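Local coordinates for BamaA.19900.a (Balamuthia mandrillaris, PDB 6VZZ), which phosphorylates glucose as a glucokinase, probably with ATP as the phosphoryl donor, to give glucose 6-phosphate, at residues E17-L22 / R87-V92; T48-A53 / F134-T139; L62-V67 / D80-S85; L333-N338 / V378-H383. All coordinates share one frame; numbering follows the deposited sequence.

In the fold
From the N terminus, helix 16-25 opens contact 1, which closes only when the chain reaches the end of helix 72-90. Before that, strand 47-54 starts contact 2, and contact 3 forms and finishes within this interval by pairing strand 62-68 with helix 72-90. Contact 3 thus lies inside both longer loops. Contacts 1 and 2 cross, since the partner of strand 47-54 comes later, in the loop at 134-139. Contact 1 ties helix to helix, while contacts 2 and 3 pack a loop and helix 72-90 against the five-stranded sheet. Contact 4 follows in series, joining strand 331-335 of the six-stranded sheet to the C-terminal helix 380-389, whose L382 reaches back to R49 and A51.

Contact 1: residues E17-L22 / R87-V92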
loop_
_atom_site.group_PDB
_atom_site.type_symbol
_atom_site.label_atom_id
_atom_site.label_comp_id
_atom_site.label_asym_id
_atom_site.label_seq_id
_atom_site.Cartn_x
_atom_site.Cartn_y
_atom_site.Cartn_z
ATOM N N GLU A 17 -11.027 15.372 39.271
ATOM C CA GLU A 17 -10.845 13.926 39.158
ATOM C C GLU A 17 -9.380 13.569 38.947
ATOM O O GLU A 17 -8.869 12.619 39.553
ATOM C CB GLU A 17 -11.701 13.374 38.019
ATOM N N VAL A 18 -8.685 14.331 38.101
ATOM C CA VAL A 18 -7.262 14.096 37.865
ATOM C C VAL A 18 -6.453 14.414 39.117
ATOM O O VAL A 18 -5.572 13.645 39.523
ATOM C CB VAL A 18 -6.787 14.928 36.661
ATOM C CG1 VAL A 18 -5.269 14.914 36.556
ATOM C CG2 VAL A 18 -7.428 14.408 35.393
ATOM N N THR A 19 -6.732 15.557 39.740
ATOM C CA THR A 19 -6.031 15.921 40.967
ATOM C C THR A 19 -6.186 14.845 42.036
ATOM O O THR A 19 -5.195 14.398 42.626
ATOM C CB THR A 19 -6.536 17.270 41.474
ATOM O OG1 THR A 19 -5.912 18.317 40.722
ATOM C CG2 THR A 19 -6.215 17.444 42.936
ATOM N N GLN A 20 -7.422 14.403 42.295
ATOM C CA GLN A 20 -7.620 13.373 43.313
ATOM C C GLN A 20 -6.908 12.078 42.933
ATOM O O GLN A 20 -6.320 11.412 43.795
ATOM C CB GLN A 20 -9.115 13.131 43.549
ATOM N N THR A 21 -6.905 11.728 41.644
ATOM C CA THR A 21 -6.298 10.468 41.214
ATOM C C THR A 21 -4.785 10.478 41.408
ATOM O O THR A 21 -4.205 9.502 41.905
ATOM C CB THR A 21 -6.646 10.180 39.753
ATOM O OG1 THR A 21 -8.060 9.999 39.628
ATOM C CG2 THR A 21 -5.948 8.919 39.277
ATOM N N LEU A 22 -4.121 11.567 41.012
ATOM C CA LEU A 22 -2.668 11.619 41.150
ATOM C C LEU A 22 -2.240 11.608 42.613
ATOM O O LEU A 22 -1.141 11.142 42.930
ATOM C CB LEU A 22 -2.118 12.848 40.433
ATOM C CG LEU A 22 -2.438 12.839 38.937
ATOM C CD1 LEU A 22 -2.050 14.152 38.292
ATOM C CD2 LEU A 22 -1.745 11.665 38.256
ATOM N N ARG A 87 4.085 17.571 37.641
ATOM C CA ARG A 87 5.237 17.522 38.532
ATOM C C ARG A 87 4.869 17.983 39.938
ATOM O O ARG A 87 5.294 17.376 40.929
ATOM C CB ARG A 87 6.368 18.371 37.961
ATOM C CG ARG A 87 7.630 18.306 38.773
ATOM C CD ARG A 87 8.763 18.985 38.060
ATOM N NE ARG A 87 8.688 20.432 38.185
ATOM C CZ ARG A 87 9.542 21.259 37.604
ATOM N NH1 ARG A 87 10.521 20.765 36.857
ATOM N NH2 ARG A 87 9.418 22.573 37.764
ATOM N N ASP A 88 4.063 19.043 40.047
ATOM C CA ASP A 88 3.661 19.534 41.359
ATOM C C ASP A 88 2.749 18.565 42.092
ATOM O O ASP A 88 2.580 18.702 43.305
ATOM C CB ASP A 88 2.963 20.883 41.234
ATOM C CG ASP A 88 3.921 22.038 41.291
ATOM O OD1 ASP A 88 4.951 21.910 41.994
ATOM O OD2 ASP A 88 3.641 23.076 40.647
ATOM N N LEU A 89 2.142 17.611 41.389
ATOM C CA LEU A 89 1.255 16.643 42.020
ATOM C C LEU A 89 1.889 15.276 42.213
ATOM O O LEU A 89 1.491 14.553 43.126
ATOM C CB LEU A 89 -0.031 16.478 41.201
ATOM C CG LEU A 89 -0.969 17.682 41.126
ATOM C CD1 LEU A 89 -2.031 17.461 40.057
ATOM C CD2 LEU A 89 -1.622 17.943 42.472
ATOM N N LEU A 90 2.853 14.895 41.378
ATOM C CA LEU A 90 3.488 13.589 41.490
ATOM C C LEU A 90 4.921 13.639 41.988
ATOM O O LEU A 90 5.384 12.664 42.586
ATOM C CB LEU A 90 3.478 12.869 40.141
ATOM C CG LEU A 90 2.152 12.356 39.601
ATOM C CD1 LEU A 90 2.419 11.603 38.318
ATOM C CD2 LEU A 90 1.498 11.463 40.625
ATOM N N GLY A 91 5.645 14.725 41.741
ATOM C CA GLY A 91 7.044 14.760 42.114
ATOM C C GLY A 91 7.960 13.906 41.248
ATOM O O GLY A 91 8.993 14.392 40.771
ATOM N N VAL A 92 7.599 12.639 41.029
ATOM C CA VAL A 92 8.477 11.675 40.373
ATOM C C VAL A 92 8.324 11.766 38.856
ATOM O O VAL A 92 7.203 11.807 38.333
ATOM C CB VAL A 92 8.195 10.251 40.879
ATOM C CG1 VAL A 92 9.040 9.230 40.128
ATOM C CG2 VAL A 92 8.501 10.162 42.360
#
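L22 is the tightly packed centre of this contact, set between L89 and L90 at the end of the opposing helix. Its CD1 meets L89 CD1 at 3.8 Å, while on the L90 side L22 CB lies 3.9 Å from L90 CD2 and L22 CD2 lies 4.0 Å from the same methyl. The side chains cross at about a right angle. With L90 CG anti to its own carbonyl carbon (chi1 -71°), the branch is turned toward helix 16-25, and CD2 comes beside L22 CB and near the L22 carbonyl oxygen as well. In the fold, helix 16-25 is laid against the C-terminal end of helix 72-90, beside the edge strand 62-68, whose L62 covers another flank of L22. No hydrogen bond joins the two segments, so apolar packing holds them. The other side is looser: T19 and L89 are partly exposed, where L22 and L90 are buried, and T19 adds little area through a single contact, OG1 to L89 CD1 at 4.0 Å, with L14 touching both residues. Past L90 the helix stops at G91, which has positive phi and whose N still bonds R87 O at 2.8 Å. R26 NH1, from just beyond helix 16-25, donates to L89 O.

Contact 2: residues T48-A53 / F134-T139; sequences TRLALA and FLFPPT
The ring of F136 brings its CZ within 4.3 Å of L50 CD1, and the methyl comes in at a slant. The same ring makes a T-shaped stack with F79 of helix 72-90, and L131 of its own loop touches it too. These contacts belong to the five-stranded sheet of the actin-like ATPase fold, where strand 47-54 runs between strands 37-43 and 62-68. Segment 134-139 is part of the irregular chain that leads into strand 141-145 at the far edge of that sheet. L135 is the second arm of the contact. It reaches toward strand 47-54 and places CD1 4.0 Å from L50 CD1, the two side chains crossing obliquely. With CG anti to the backbone N (chi1 -170°), L50 points its branch toward the loop, where the one methyl CD1 meets both partners. L135 lies between sheet and helix, touching V39 on the first strand and S83 on helix 72-90, while L52, two residues along from L50, leans the end of its side chain toward the loop. All three touching residues, L50, L135 and F136, are buried, and no hydrogen bond links the segments, so the contact is wholly apolar. Where the loop turns toward strand 141-145, P137 O accepts a hydrogen bond from T141 OG1.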
loop_
_atom_site.group_PDB
_atom_site.type_symbol
_atom_site.label_atom_id
_atom_site.label_comp_id
_atom_site.label_asym_id
_atom_site.label_seq_id
_atom_site.Cartn_x
_atom_site.Cartn_y
_atom_site.Cartn_z
ATOM N N THR A 48 -4.956 18.024 20.637
ATOM C CA THR A 48 -3.952 17.184 21.262
ATOM C C THR A 48 -4.455 16.740 22.627
ATOM O O THR A 48 -5.030 17.533 23.377
ATOM C CB THR A 48 -2.619 17.929 21.383
ATOM O OG1 THR A 48 -1.963 17.923 20.109
ATOM C CG2 THR A 48 -1.713 17.285 22.420
ATOM N N ARG A 49 -4.258 15.461 22.927
ATOM C CA ARG A 49 -4.636 14.880 24.202
ATOM C C ARG A 49 -3.410 14.248 24.837
ATOM O O ARG A 49 -2.523 13.743 24.140
ATOM C CB ARG A 49 -5.735 13.841 24.026
ATOM C CG ARG A 49 -7.028 14.426 23.504
ATOM C CD ARG A 49 -8.021 13.343 23.124
ATOM N NE ARG A 49 -9.390 13.858 23.072
ATOM C CZ ARG A 49 -9.925 14.475 22.018
ATOM N NH1 ARG A 49 -9.205 14.656 20.915
ATOM N NH2 ARG A 49 -11.175 14.912 22.067
ATOM N N LEU A 50 -3.354 14.291 26.166
ATOM C CA LEU A 50 -2.242 13.724 26.910
ATOM C C LEU A 50 -2.808 12.851 28.010
ATOM O O LEU A 50 -3.823 13.197 28.623
ATOM C CB LEU A 50 -1.332 14.818 27.496
ATOM C CG LEU A 50 0.003 14.379 28.106
ATOM C CD1 LEU A 50 1.072 15.414 27.867
ATOM C CD2 LEU A 50 -0.133 14.108 29.588
ATOM N N ALA A 51 -2.154 11.718 28.257
ATOM C CA ALA A 51 -2.637 10.775 29.250
ATOM C C ALA A 51 -1.461 10.122 29.957
ATOM O O ALA A 51 -0.343 10.073 29.438
ATOM C CB ALA A 51 -3.534 9.701 28.626
ATOM N N LEU A 52 -1.739 9.613 31.154
ATOM C CA LEU A 52 -0.780 8.872 31.951
ATOM C C LEU A 52 -1.341 7.495 32.270
ATOM O O LEU A 52 -2.558 7.310 32.382
ATOM C CB LEU A 52 -0.456 9.593 33.255
ATOM C CG LEU A 52 -0.172 11.086 33.188
ATOM C CD1 LEU A 52 -0.007 11.625 34.600
ATOM C CD2 LEU A 52 1.058 11.388 32.335
ATOM N N ALA A 53 -0.441 6.528 32.415
ATOM C CA ALA A 53 -0.815 5.206 32.890
ATOM C C ALA A 53 0.346 4.634 33.692
ATOM O O ALA A 53 1.509 4.795 33.312
ATOM C CB ALA A 53 -1.191 4.267 31.739
ATOM N N PHE A 134 10.568 16.202 32.314
ATOM C CA PHE A 134 9.760 15.542 33.333
ATOM C C PHE A 134 8.803 14.523 32.716
ATOM O O PHE A 134 8.707 13.385 33.189
ATOM C CB PHE A 134 8.990 16.570 34.157
ATOM C CG PHE A 134 8.173 15.958 35.253
ATOM C CD1 PHE A 134 8.730 15.712 36.492
ATOM C CD2 PHE A 134 6.851 15.601 35.036
ATOM C CE1 PHE A 134 7.990 15.132 37.494
ATOM C CE2 PHE A 134 6.112 15.019 36.033
ATOM C CZ PHE A 134 6.682 14.786 37.267
ATOM N N LEU A 135 8.082 14.906 31.665
ATOM C CA LEU A 135 7.139 13.979 31.055
ATOM C C LEU A 135 7.741 13.200 29.906
ATOM O O LEU A 135 7.166 12.186 29.496
ATOM C CB LEU A 135 5.892 14.709 30.537
ATOM C CG LEU A 135 4.929 15.332 31.542
ATOM C CD1 LEU A 135 3.692 15.847 30.827
ATOM C CD2 LEU A 135 4.547 14.339 32.620
ATOM N N PHE A 136 8.872 13.644 29.374
ATOM C CA PHE A 136 9.443 13.080 28.151
ATOM C C PHE A 136 10.913 12.789 28.400
ATOM O O PHE A 136 11.787 13.550 27.972
ATOM C CB PHE A 136 9.227 14.024 26.969
ATOM C CG PHE A 136 7.790 14.398 26.770
ATOM C CD1 PHE A 136 6.918 13.538 26.107
ATOM C CD2 PHE A 136 7.291 15.590 27.280
ATOM C CE1 PHE A 136 5.579 13.869 25.942
ATOM C CE2 PHE A 136 5.955 15.925 27.113
ATOM C CZ PHE A 136 5.099 15.066 26.448
ATOM N N PRO A 137 11.217 11.686 29.086
ATOM C CA PRO A 137 12.617 11.339 29.374
ATOM C C PRO A 137 13.424 11.257 28.094
ATOM O O PRO A 137 13.011 10.583 27.136
ATOM C CB PRO A 137 12.509 9.969 30.057
ATOM C CG PRO A 137 11.176 9.430 29.623
ATOM C CD PRO A 137 10.284 10.615 29.479
ATOM N N PRO A 138 14.566 11.950 28.035
ATOM C CA PRO A 138 15.291 12.093 26.758
ATOM C C PRO A 138 15.640 10.787 26.059
ATOM O O PRO A 138 15.545 10.705 24.825
ATOM C CB PRO A 138 16.546 12.865 27.183
ATOM C CG PRO A 138 16.066 13.723 28.294
ATOM C CD PRO A 138 15.084 12.867 29.062
ATOM N N THR A 139 16.033 9.758 26.799
ATOM C CA THR A 139 16.394 8.501 26.166
ATOM C C THR A 139 15.224 7.529 26.051
ATOM O O THR A 139 15.391 6.449 25.479
ATOM C CB THR A 139 17.550 7.853 26.935
ATOM O OG1 THR A 139 17.247 7.848 28.334
ATOM C CG2 THR A 139 18.840 8.646 26.716
#

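Contact 3: residues L62-V67 / D80-S85; sequences LQVLKV and DSVSDS
A classic beta bulge in the edge strand 62-68 sets V64 and L65 side by side, both directed toward V82 of helix 72-90. At the bulge the two residues face the single residue L50 of the neighbouring strand, to which both are joined by backbone hydrogen bonds; V64 has nearly helical backbone angles (-102/-32°), while L65 returns to an extended conformation. One methyl receives both side chains: V82 CG2 lies 3.7 Å from V64 CG2 and 3.7 Å from L65 CD2. V82 turns this CG2 anti to its backbone N, projecting it from the helix at the strand. In the five-stranded sheet of the actin-like fold, strand 62-68 is an outermost strand, and the chain runs from it directly into helix 72-90, which packs back over it. The two approaches differ. V64 and V82 cross at about a right angle, whereas L65 runs antiparallel alongside V82, with L65 CB also 3.9 Å from V82 CG2. V64 and V82 are buried, and V64 has further neighbours in V18 of helix 16-25 and I86 of helix 72-90. L65 is partly exposed and packs on F78, one turn of the helix before V82.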
loop_
_atom_site.group_PDB
_atom_site.type_symbol
_atom_site.label_atom_id
_atom_site.label_comp_id
_atom_site.label_asym_id
_atom_site.label_seq_id
_atom_site.Cartn_x
_atom_site.Cartn_y
_atom_site.Cartn_z
ATOM N N LEU A 62 -5.369 7.599 32.456
ATOM C CA LEU A 62 -5.896 8.839 33.008
ATOM C C LEU A 62 -5.625 9.967 32.018
ATOM O O LEU A 62 -4.465 10.334 31.791
ATOM C CB LEU A 62 -5.244 9.126 34.359
ATOM C CG LEU A 62 -5.599 10.466 34.994
ATOM C CD1 LEU A 62 -7.032 10.428 35.505
ATOM C CD2 LEU A 62 -4.611 10.818 36.095
ATOM N N GLN A 63 -6.679 10.520 31.422
ATOM C CA GLN A 63 -6.496 11.674 30.551
ATOM C C GLN A 63 -6.357 12.913 31.419
ATOM O O GLN A 63 -7.257 13.224 32.200
ATOM C CB GLN A 63 -7.656 11.834 29.571
ATOM C CG GLN A 63 -7.499 13.092 28.683
ATOM C CD GLN A 63 -8.307 13.032 27.396
ATOM O OE1 GLN A 63 -8.046 12.195 26.534
ATOM N NE2 GLN A 63 -9.296 13.923 27.261
ATOM N N VAL A 64 -5.238 13.624 31.291
ATOM C CA VAL A 64 -5.021 14.771 32.165
ATOM C C VAL A 64 -5.317 16.077 31.438
ATOM O O VAL A 64 -5.776 17.038 32.065
ATOM C CB VAL A 64 -3.601 14.790 32.762
ATOM C CG1 VAL A 64 -3.165 13.392 33.161
ATOM C CG2 VAL A 64 -2.620 15.415 31.817
ATOM N N LEU A 65 -5.078 16.145 30.128
ATOM C CA LEU A 65 -5.367 17.404 29.458
ATOM C C LEU A 65 -5.564 17.208 27.964
ATOM O O LEU A 65 -4.926 16.360 27.340
ATOM C CB LEU A 65 -4.261 18.434 29.709
ATOM C CG LEU A 65 -4.813 19.864 29.865
ATOM C CD1 LEU A 65 -6.182 19.864 30.557
ATOM C CD2 LEU A 65 -3.839 20.744 30.636
ATOM N N LYS A 66 -6.462 18.014 27.409
ATOM C CA LYS A 66 -6.647 18.146 25.974
ATOM C C LYS A 66 -6.686 19.628 25.627
ATOM O O LYS A 66 -7.062 20.467 26.450
ATOM C CB LYS A 66 -7.933 17.451 25.486
ATOM C CG LYS A 66 -9.237 18.090 25.945
ATOM C CD LYS A 66 -10.430 17.528 25.158
ATOM C CE LYS A 66 -11.733 18.231 25.525
ATOM N NZ LYS A 66 -12.778 18.116 24.447
ATOM N N VAL A 67 -6.288 19.950 24.400
ATOM C CA VAL A 67 -6.125 21.338 23.992
ATOM C C VAL A 67 -6.359 21.426 22.490
ATOM O O VAL A 67 -6.126 20.462 21.754
ATOM C CB VAL A 67 -4.723 21.864 24.409
ATOM C CG1 VAL A 67 -3.622 21.125 23.669
ATOM C CG2 VAL A 67 -4.601 23.371 24.193
ATOM N N ASP A 80 4.927 22.123 28.324
ATOM C CA ASP A 80 5.573 22.759 29.471
ATOM C C ASP A 80 4.583 22.981 30.608
ATOM O O ASP A 80 4.848 22.632 31.763
ATOM C CB ASP A 80 6.203 24.095 29.060
ATOM C CG ASP A 80 7.423 23.928 28.155
ATOM O OD1 ASP A 80 7.933 22.792 28.029
ATOM O OD2 ASP A 80 7.875 24.945 27.568
ATOM N N SER A 81 3.421 23.549 30.293
ATOM C CA SER A 81 2.446 23.861 31.332
ATOM C C SER A 81 1.958 22.601 32.032
ATOM O O SER A 81 2.009 22.501 33.263
ATOM C CB SER A 81 1.270 24.622 30.732
ATOM O OG SER A 81 0.277 24.832 31.711
ATOM N N VAL A 82 1.473 21.624 31.263
ATOM C CA VAL A 82 0.919 20.433 31.888
ATOM C C VAL A 82 2.011 19.592 32.534
ATOM O O VAL A 82 1.738 18.862 33.491
ATOM C CB VAL A 82 0.098 19.623 30.868
ATOM C CG1 VAL A 82 1.011 18.840 29.958
ATOM C CG2 VAL A 82 -0.854 18.698 31.584
ATOM N N SER A 83 3.250 19.692 32.053
ATOM C CA SER A 83 4.353 18.993 32.703
ATOM C C SER A 83 4.588 19.540 34.106
ATOM O O SER A 83 4.662 18.778 35.079
ATOM C CB SER A 83 5.619 19.110 31.853
ATOM O OG SER A 83 6.717 18.462 32.472
ATOM N N ASP A 84 4.695 20.863 34.234
ATOM C CA ASP A 84 4.868 21.454 35.555
ATOM C C ASP A 84 3.700 21.124 36.478
ATOM O O ASP A 84 3.901 20.927 37.681
ATOM C CB ASP A 84 5.052 22.966 35.435
ATOM C CG ASP A 84 6.413 23.341 34.909
ATOM O OD1 ASP A 84 7.204 22.425 34.621
ATOM O OD2 ASP A 84 6.705 24.545 34.789
ATOM N N SER A 85 2.480 21.036 35.934
ATOM C CA SER A 85 1.310 20.743 36.760
ATOM C C SER A 85 1.364 19.328 37.322
ATOM O O SER A 85 1.107 19.114 38.513
ATOM C CB SER A 85 0.029 20.954 35.952
ATOM O OG SER A 85 -0.294 22.332 35.852
#

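Contact 4: residues L333-N338 / V378-H383; sequences LLAGDN and VNLNLH
D337 and V378 bring their backbones closest, CA to CA 6.5 Å, where the chain turns from strand 331-335 through G336 into a weakly bonded helical turn and where segment 378-383 enters helix 380-389. The strand, glycine turn and helical turn probably correspond to part of the nucleotide-binding adenosine motif of actin-like kinases; the strand itself belongs to the six-stranded sheet. Across the contact, V378 N donates to D337 OD1 at 2.9 Å. The bond is bent, with an N-H...O angle of 143°, and its donor comes to the syn side, 31° out of the carboxylate plane. Q374 fastens the same junction from strand 370-374: its OE1 accepts from G336 N and its NE2 donates to V378 O, one amide thereby bonding both segments. Beside the polar part, A335 CB and L380 CD1 meet at 4.5 Å, a light apolar contact between buried residues. The helix then returns to the other lobe, where N381 ND2 bonds D42 OD1 and L382 packs on A51. At the start of helix 380-389, N379 occupies the N-cap position; H383 gives its carbonyl oxygen two bonds, from the backbone N at 3.3 Å, and from ND1, placed above the carbonyl plane, at 3.2 Å from N379 O.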
loop_
_atom_site.group_PDB
_atom_site.type_symbol
_atom_site.label_atom_id
_atom_site.label_comp_id
_atom_site.label_asym_id
_atom_site.label_seq_id
_atom_site.Cartn_x
_atom_site.Cartn_y
_atom_site.Cartn_z
ATOM N N LEU A 333 -10.973 -1.774 9.372
ATOM C CA LEU A 333 -11.559 -1.179 10.565
ATOM C C LEU A 333 -11.683 0.322 10.351
ATOM O O LEU A 333 -10.684 0.991 10.068
ATOM C CB LEU A 333 -10.703 -1.474 11.799
ATOM C CG LEU A 333 -10.645 -2.917 12.318
ATOM C CD1 LEU A 333 -9.778 -3.834 11.461
ATOM C CD2 LEU A 333 -10.152 -2.903 13.743
ATOM N N LEU A 334 -12.904 0.843 10.463
ATOM C CA LEU A 334 -13.132 2.286 10.502
ATOM C C LEU A 334 -13.029 2.740 11.953
ATOM O O LEU A 334 -13.829 2.318 12.795
ATOM C CB LEU A 334 -14.499 2.648 9.913
ATOM C CG LEU A 334 -14.729 2.186 8.461
ATOM C CD1 LEU A 334 -16.123 2.538 7.950
ATOM C CD2 LEU A 334 -13.666 2.787 7.561
ATOM N N ALA A 335 -12.037 3.574 12.249
ATOM C CA ALA A 335 -11.694 3.899 13.624
ATOM C C ALA A 335 -11.756 5.402 13.849
ATOM O O ALA A 335 -11.864 6.194 12.909
ATOM C CB ALA A 335 -10.301 3.369 13.979
ATOM N N GLY A 336 -11.678 5.779 15.114
ATOM C CA GLY A 336 -11.722 7.145 15.587
ATOM C C GLY A 336 -13.014 7.420 16.334
ATOM O O GLY A 336 -14.046 6.780 16.099
ATOM N N ASP A 337 -12.957 8.382 17.262
ATOM C CA ASP A 337 -14.169 8.755 17.988
ATOM C C ASP A 337 -15.155 9.479 17.083
ATOM O O ASP A 337 -16.369 9.419 17.309
ATOM C CB ASP A 337 -13.826 9.614 19.206
ATOM C CG ASP A 337 -13.180 8.805 20.336
ATOM O OD1 ASP A 337 -13.039 7.572 20.195
ATOM O OD2 ASP A 337 -12.812 9.406 21.370
ATOM N N ASN A 338 -14.663 10.147 16.043
ATOM C CA ASN A 338 -15.572 10.775 15.097
ATOM C C ASN A 338 -16.400 9.744 14.343
ATOM O O ASN A 338 -17.554 10.019 13.986
ATOM C CB ASN A 338 -14.791 11.632 14.110
ATOM C CG ASN A 338 -15.651 12.659 13.444
ATOM O OD1 ASN A 338 -16.407 13.380 14.107
ATOM N ND2 ASN A 338 -15.567 12.722 12.119
ATOM N N VAL A 378 -13.381 5.706 22.366
ATOM C CA VAL A 378 -12.212 5.244 23.099
ATOM C C VAL A 378 -11.014 5.734 22.302
ATOM O O VAL A 378 -11.002 5.660 21.067
ATOM C CB VAL A 378 -12.215 3.714 23.297
ATOM C CG1 VAL A 378 -12.335 2.980 21.978
ATOM C CG2 VAL A 378 -10.963 3.277 24.027
ATOM N N ASN A 379 -10.027 6.309 22.975
ATOM C CA ASN A 379 -8.925 6.904 22.227
ATOM C C ASN A 379 -7.900 5.803 22.001
ATOM O O ASN A 379 -7.038 5.534 22.833
ATOM C CB ASN A 379 -8.354 8.123 22.939
ATOM C CG ASN A 379 -7.625 9.048 21.978
ATOM O OD1 ASN A 379 -7.081 8.597 20.973
ATOM N ND2 ASN A 379 -7.631 10.341 22.263
ATOM N N LEU A 380 -8.033 5.125 20.867
ATOM C CA LEU A 380 -7.139 4.021 20.552
ATOM C C LEU A 380 -5.712 4.506 20.362
ATOM O O LEU A 380 -4.768 3.758 20.637
ATOM C CB LEU A 380 -7.641 3.289 19.303
ATOM C CG LEU A 380 -8.882 2.406 19.488
ATOM C CD1 LEU A 380 -9.439 1.967 18.140
ATOM C CD2 LEU A 380 -8.562 1.187 20.332
ATOM N N ASN A 381 -5.538 5.746 19.898
ATOM C CA ASN A 381 -4.204 6.318 19.756
ATOM C C ASN A 381 -3.483 6.367 21.092
ATOM O O ASN A 381 -2.291 6.041 21.175
ATOM C CB ASN A 381 -4.296 7.724 19.164
ATOM C CG ASN A 381 -4.914 7.733 17.786
ATOM O OD1 ASN A 381 -5.343 6.692 17.280
ATOM N ND2 ASN A 381 -4.976 8.909 17.172
ATOM N N LEU A 382 -4.186 6.794 22.146
ATOM C CA LEU A 382 -3.562 6.896 23.458
ATOM C C LEU A 382 -3.196 5.522 23.993
ATOM O O LEU A 382 -2.118 5.351 24.575
ATOM C CB LEU A 382 -4.483 7.623 24.435
ATOM C CG LEU A 382 -4.696 9.116 24.196
ATOM C CD1 LEU A 382 -5.710 9.630 25.179
ATOM C CD2 LEU A 382 -3.388 9.875 24.332
ATOM N N HIS A 383 -4.079 4.532 23.806
ATOM C CA HIS A 383 -3.742 3.166 24.193
ATOM C C HIS A 383 -2.487 2.699 23.471
ATOM O O HIS A 383 -1.577 2.133 24.090
ATOM C CB HIS A 383 -4.908 2.215 23.903
ATOM C CG HIS A 383 -5.997 2.252 24.929
ATOM N ND1 HIS A 383 -7.172 2.948 24.744
ATOM C CD2 HIS A 383 -6.095 1.669 26.146
ATOM C CE1 HIS A 383 -7.947 2.793 25.803
ATOM N NE2 HIS A 383 -7.315 2.024 26.669
#